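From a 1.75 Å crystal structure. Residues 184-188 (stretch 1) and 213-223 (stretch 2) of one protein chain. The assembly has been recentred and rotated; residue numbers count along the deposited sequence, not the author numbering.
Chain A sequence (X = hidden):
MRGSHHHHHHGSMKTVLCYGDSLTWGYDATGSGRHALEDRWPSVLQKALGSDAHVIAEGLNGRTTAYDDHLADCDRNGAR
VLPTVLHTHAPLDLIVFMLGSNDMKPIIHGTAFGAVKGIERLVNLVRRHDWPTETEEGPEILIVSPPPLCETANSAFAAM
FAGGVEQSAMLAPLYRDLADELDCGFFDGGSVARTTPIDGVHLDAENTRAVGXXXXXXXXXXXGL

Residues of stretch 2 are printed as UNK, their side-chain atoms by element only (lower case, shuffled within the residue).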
ATOM      1  N   CYS A 184      -8.995 -22.637  20.371  1.00 24.52           N
ATOM      2  CA  CYS A 184      -8.819 -21.418  21.104  1.00 23.12           C
ATOM      3  C   CYS A 184      -9.802 -21.477  22.289  1.00 19.94           C
ATOM      4  O   CYS A 184     -10.855 -22.159  22.213  1.00 21.76           O
ATOM      5  CB  CYS A 184      -9.319 -20.215  20.220  1.00 20.90           C
ATOM      6  SG  CYS A 184      -8.176 -19.871  18.899  1.00 25.26           S
ATOM      7  N   GLY A 185      -9.532 -20.633  23.290  1.00 17.27           N
ATOM      8  CA  GLY A 185     -10.544 -20.339  24.312  1.00 20.34           C
ATOM      9  C   GLY A 185     -11.626 -19.442  23.779  1.00 19.35           C
ATOM     10  O   GLY A 185     -11.425 -18.698  22.778  1.00 17.52           O
ATOM     11  N   PHE A 186     -12.754 -19.453  24.477  1.00 18.59           N
ATOM     12  CA  PHE A 186     -13.894 -18.604  24.181  1.00 17.46           C
ATOM     13  C   PHE A 186     -14.464 -17.968  25.444  1.00 21.35           C
ATOM     14  O   PHE A 186     -14.588 -18.626  26.513  1.00 20.01           O
ATOM     15  CB  PHE A 186     -14.997 -19.366  23.440  1.00 18.10           C
ATOM     16  CG  PHE A 186     -16.237 -18.559  23.224  1.00 20.53           C
ATOM     17  CD1 PHE A 186     -16.273 -17.494  22.299  1.00 18.85           C
ATOM     18  CD2 PHE A 186     -17.377 -18.789  23.969  1.00 19.57           C
ATOM     19  CE1 PHE A 186     -17.367 -16.703  22.187  1.00 19.51           C
ATOM     20  CE2 PHE A 186     -18.496 -17.966  23.857  1.00 22.89           C
ATOM     21  CZ  PHE A 186     -18.520 -16.953  22.918  1.00 21.88           C
ATOM     22  N   PHE A 187     -14.870 -16.722  25.345  1.00 17.89           N
ATOM     23  CA  PHE A 187     -15.734 -16.139  26.385  1.00 18.52           C
ATOM     24  C   PHE A 187     -16.752 -15.260  25.714  1.00 19.14           C
ATOM     25  O   PHE A 187     -16.373 -14.413  24.856  1.00 17.56           O
ATOM     26  CB  PHE A 187     -14.895 -15.342  27.344  1.00 18.31           C
ATOM     27  CG  PHE A 187     -15.674 -14.802  28.534  1.00 22.91           C
ATOM     28  CD1 PHE A 187     -16.014 -15.656  29.587  1.00 25.62           C
ATOM     29  CD2 PHE A 187     -16.021 -13.471  28.604  1.00 23.78           C
ATOM     30  CE1 PHE A 187     -16.724 -15.159  30.685  1.00 25.76           C
ATOM     31  CE2 PHE A 187     -16.755 -12.971  29.689  1.00 25.94           C
ATOM     32  CZ  PHE A 187     -17.086 -13.821  30.737  1.00 25.39           C
ATOM     33  N   ASP A 188     -17.995 -15.297  26.179  1.00 18.62           N
ATOM     34  CA  ASP A 188     -19.025 -14.369  25.704  1.00 19.40           C
ATOM     35  C   ASP A 188     -19.042 -13.105  26.559  1.00 20.01           C
ATOM     36  O   ASP A 188     -19.485 -13.146  27.724  1.00 17.73           O
ATOM     37  CB  ASP A 188     -20.429 -14.997  25.727  1.00 21.52           C
ATOM     38  CG  ASP A 188     -21.501 -14.048  25.225  1.00 25.03           C
ATOM     39  OD1 ASP A 188     -21.190 -12.951  24.710  1.00 29.03           O
ATOM     40  OD2 ASP A 188     -22.655 -14.409  25.321  1.00 29.38           O
ATOM     41  N   UNK A 213     -13.456  -8.334  34.847  1.00 21.89           N
ATOM     42  CA  UNK A 213     -13.668  -9.296  35.992  1.00 23.57           C
ATOM     43  C   UNK A 213     -14.130 -10.625  35.501  1.00 22.06           C
ATOM     44  O   UNK A 213     -13.646 -11.674  35.953  1.00 22.84           O
ATOM     45  c   UNK A 213     -15.252  -7.639  39.017  1.00 35.09           C
ATOM     46  c   UNK A 213     -14.746  -8.794  36.970  1.00 26.02           C
ATOM     47  n   UNK A 213     -16.542  -7.322  38.476  1.00 32.61           N
ATOM     48  c   UNK A 213     -14.284  -7.672  37.833  1.00 32.78           C
ATOM     49  c   UNK A 213     -16.959  -6.079  38.306  1.00 33.94           C
ATOM     50  n   UNK A 213     -16.189  -5.090  38.717  1.00 37.46           N
ATOM     51  n   UNK A 213     -18.169  -5.839  37.781  1.00 35.34           N
ATOM     52  N   UNK A 214     -15.054 -10.604  34.552  1.00 18.69           N
ATOM     53  CA  UNK A 214     -15.562 -11.784  33.918  1.00 22.07           C
ATOM     54  C   UNK A 214     -14.549 -12.678  33.231  1.00 22.65           C
ATOM     55  O   UNK A 214     -14.722 -13.898  33.204  1.00 20.69           O
ATOM     56  N   UNK A 215     -13.491 -12.075  32.666  1.00 20.09           N
ATOM     57  CA  UNK A 215     -12.444 -12.864  31.969  1.00 19.17           C
ATOM     58  C   UNK A 215     -11.440 -13.522  32.878  1.00 21.00           C
ATOM     59  O   UNK A 215     -10.719 -14.411  32.485  1.00 21.43           O
ATOM     60  c   UNK A 215     -12.524 -11.542  29.762  1.00 17.80           C
ATOM     61  c   UNK A 215     -12.619 -12.713  28.787  1.00 19.99           C
ATOM     62  c   UNK A 215     -11.739 -11.920  30.988  1.00 17.92           C
ATOM     63  c   UNK A 215     -11.924 -10.334  29.026  1.00 19.24           C
ATOM     64  N   UNK A 216     -11.409 -13.137  34.152  1.00 23.95           N
ATOM     65  CA  UNK A 216     -10.312 -13.608  35.005  1.00 27.02           C
ATOM     66  C   UNK A 216     -10.214 -15.157  35.065  1.00 23.72           C
ATOM     67  O   UNK A 216      -9.133 -15.663  34.929  1.00 25.35           O
ATOM     68  o   UNK A 216      -8.547 -13.634  39.493  1.00 33.11           O
ATOM     69  c   UNK A 216     -10.373 -12.998  36.411  1.00 28.01           C
ATOM     70  o   UNK A 216     -10.443 -12.645  39.185  1.00 37.64           O
ATOM     71  c   UNK A 216      -9.496 -13.316  38.774  1.00 34.52           C
ATOM     72  c   UNK A 216      -9.410 -13.711  37.318  1.00 30.19           C
ATOM     73  N   UNK A 217     -11.334 -15.878  35.268  1.00 25.47           N
ATOM     74  CA  UNK A 217     -11.237 -17.332  35.402  1.00 26.80           C
ATOM     75  C   UNK A 217     -10.718 -18.033  34.156  1.00 28.32           C
ATOM     76  O   UNK A 217      -9.859 -18.877  34.289  1.00 26.93           O
ATOM     77  c   UNK A 217     -12.700 -15.417  35.615  1.00 26.75           C
ATOM     78  c   UNK A 217     -12.671 -17.758  35.709  1.00 26.89           C
ATOM     79  c   UNK A 217     -13.240 -16.593  36.447  1.00 29.02           C
ATOM     80  N   UNK A 218     -11.234 -17.676  32.954  1.00 25.05           N
ATOM     81  CA  UNK A 218     -10.789 -18.308  31.722  1.00 24.42           C
ATOM     82  C   UNK A 218      -9.360 -17.877  31.420  1.00 23.21           C
ATOM     83  O   UNK A 218      -8.552 -18.692  30.968  1.00 22.42           O
ATOM     84  c   UNK A 218     -11.721 -16.606  30.118  1.00 26.17           C
ATOM     85  c   UNK A 218     -11.774 -18.057  30.570  1.00 28.18           C
ATOM     86  c   UNK A 218     -11.495 -18.981  29.400  1.00 27.77           C
ATOM     87  N   UNK A 219      -9.001 -16.643  31.742  1.00 21.41           N
ATOM     88  CA  UNK A 219      -7.619 -16.202  31.602  1.00 21.47           C
ATOM     89  C   UNK A 219      -6.647 -16.956  32.503  1.00 26.08           C
ATOM     90  O   UNK A 219      -5.678 -17.463  32.033  1.00 23.32           O
ATOM     91  c   UNK A 219      -8.164 -14.031  30.562  1.00 18.93           C
ATOM     92  c   UNK A 219      -6.024 -14.293  31.772  1.00 18.87           C
ATOM     93  c   UNK A 219      -7.464 -14.682  31.719  1.00 21.65           C
ATOM     94  N   UNK A 220      -6.939 -17.066  33.786  1.00 25.81           N
ATOM     95  CA  UNK A 220      -6.194 -18.046  34.552  1.00 30.14           C
ATOM     96  C   UNK A 220      -6.219 -19.462  33.976  1.00 27.41           C
ATOM     97  O   UNK A 220      -5.215 -20.045  33.785  1.00 33.98           O
ATOM     98  c   UNK A 220      -6.473 -16.800  36.770  1.00 20.00           C
ATOM     99  n   UNK A 220      -4.493 -16.078  39.387  1.00 20.00           N
ATOM    100  c   UNK A 220      -5.534 -15.257  39.463  1.00 20.00           C
ATOM    101  c   UNK A 220      -6.720 -18.080  35.989  1.00 20.00           C
ATOM    102  c   UNK A 220      -6.930 -16.858  38.219  1.00 20.00           C
ATOM    103  n   UNK A 220      -6.692 -15.600  38.920  1.00 20.00           N
ATOM    104  n   UNK A 220      -5.408 -14.091  40.084  1.00 20.00           N
ATOM    105  N   UNK A 221      -7.323 -20.052  33.669  1.00 29.39           N
ATOM    106  CA  UNK A 221      -7.191 -21.396  33.172  1.00 33.61           C
ATOM    107  C   UNK A 221      -6.155 -21.495  32.040  1.00 37.07           C
ATOM    108  O   UNK A 221      -5.336 -22.348  32.038  1.00 32.98           O
ATOM    109  c   UNK A 221     -11.141 -22.259  31.929  1.00 60.24           C
ATOM    110  s   UNK A 221     -10.162 -23.731  31.586  1.00 64.99           S
ATOM    111  c   UNK A 221      -8.510 -23.107  31.838  1.00 47.51           C
ATOM    112  c   UNK A 221      -8.543 -21.948  32.787  1.00 39.23           C
ATOM    113  N   UNK A 222      -6.218 -20.580  31.088  1.00 32.99           N
ATOM    114  CA  UNK A 222      -5.354 -20.625  29.922  1.00 31.68           C
ATOM    115  C   UNK A 222      -3.927 -20.305  30.219  1.00 27.72           C
ATOM    116  O   UNK A 222      -3.079 -20.779  29.510  1.00 35.64           O
ATOM    117  c   UNK A 222      -5.880 -19.700  28.848  1.00 27.49           C
ATOM    118  c   UNK A 222      -6.988 -19.816  25.735  1.00 25.34           C
ATOM    119  c   UNK A 222      -7.237 -20.144  28.427  1.00 28.51           C
ATOM    120  s   UNK A 222      -7.910 -19.173  27.128  1.00 28.02           S
ATOM    121  N   UNK A 223      -3.629 -19.563  31.261  1.00 28.03           N
ATOM    122  CA  UNK A 223      -2.262 -19.238  31.591  1.00 26.11           C
ATOM    123  C   UNK A 223      -1.627 -20.285  32.598  1.00 31.91           C
ATOM    124  O   UNK A 223      -0.452 -20.141  32.918  1.00 33.06           O
ATOM    125  c   UNK A 223      -1.332 -16.582  30.172  1.00 25.78           C
ATOM    126  c   UNK A 223      -2.400 -16.610  31.301  1.00 25.61           C
ATOM    127  c   UNK A 223      -2.338 -15.319  32.123  1.00 27.68           C
ATOM    128  c   UNK A 223      -2.173 -17.853  32.197  1.00 24.15           C
TER

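Position 213 carries three carbons, a nitrogen, and then a carbon bearing two more nitrogens: a guanidinium at the end of a flexible chain. It stays out of reach of the strand. This is R213; an exposed position suits a long charged group, whose NH2 finds a hydrogen-bonding partner elsewhere in the structure.

Position 214 has no side-chain atoms and is therefore G214. Its backbone O lies 3.4 Å from CZ of F187, and an ideal CB on G214 would sit only 3.3 Å from that same CZ, a tight fit. The missing side chain lets the phenyl ring come up against the helix backbone.

At position 215 there are four carbons, forked at the second. The CA-to-CB bond points sideways, yet the end of the chain comes nearer the strand and meets the ring of F187. The fork after one methylene identifies L215, whose CD2 lies 3.5 Å from CD2 of F187. A buried site touching an aromatic ring suits this wholly apolar group.

Position 216 has three carbons, the third carrying two oxygens, and makes no contact with the strand. It is a carboxylate on two methylenes, E216, and its charge is answered within the helix, one turn on.

Position 217 shows three carbons closing a ring onto the backbone N, which makes it P217. With no N-H to give, it cannot bond back to the preceding turn, and the helix is kinked at this point. The exposed ring stays clear of stretch 1.

Position 218 has one carbon carrying two others, and its CA-to-CB bond points toward the strand. It is V218: CG2 is 4.2 Å from O of F186 and CG1 is 4.4 Å from CB of F187. The compact branched group fills the space beside the strand without needing a long reach.

Position 219 has the same three-carbon fork, V219, but it is out of reach of stretch 1. An apolar side chain fits its buried setting.

Position 220 again has three carbons, a nitrogen, and a carbon with two nitrogens: R220. Its NE donates a hydrogen bond to OE1 of E216 at 2.8 Å, part of a salt bridge that links successive turns away from the strand.

Position 221 is an unbranched run of two carbons, sulfur and one carbon, M221. It takes no part in the contact, and its flexible, unbranched chain is easily accommodated in a helix at an exposed site.

Position 222 has the same unbranched pattern, but its CA-to-CB bond points toward the strand. It is M222, whose CE approaches N of G185 to 3.6 Å. An ideal CB on G185 would lie 2.6 Å from SD of M222, a clash, so the glycine makes room for the thioether.

Position 223, four carbons forked at the second, is L223, far from the strand; its apolar branched side chain suits a buried site.

Helix and strand run nearly antiparallel, at 172°, with axes 9.4 Å apart. No hydrogen bond joins them. Packing holds the 263 Å² contact: F187 lies against G214, L215 and V218, while G185 accommodates M222, so a glycine on each side admits a bulky partner from the other.

Stretch 2 (213-223) RGLEPVVRMML
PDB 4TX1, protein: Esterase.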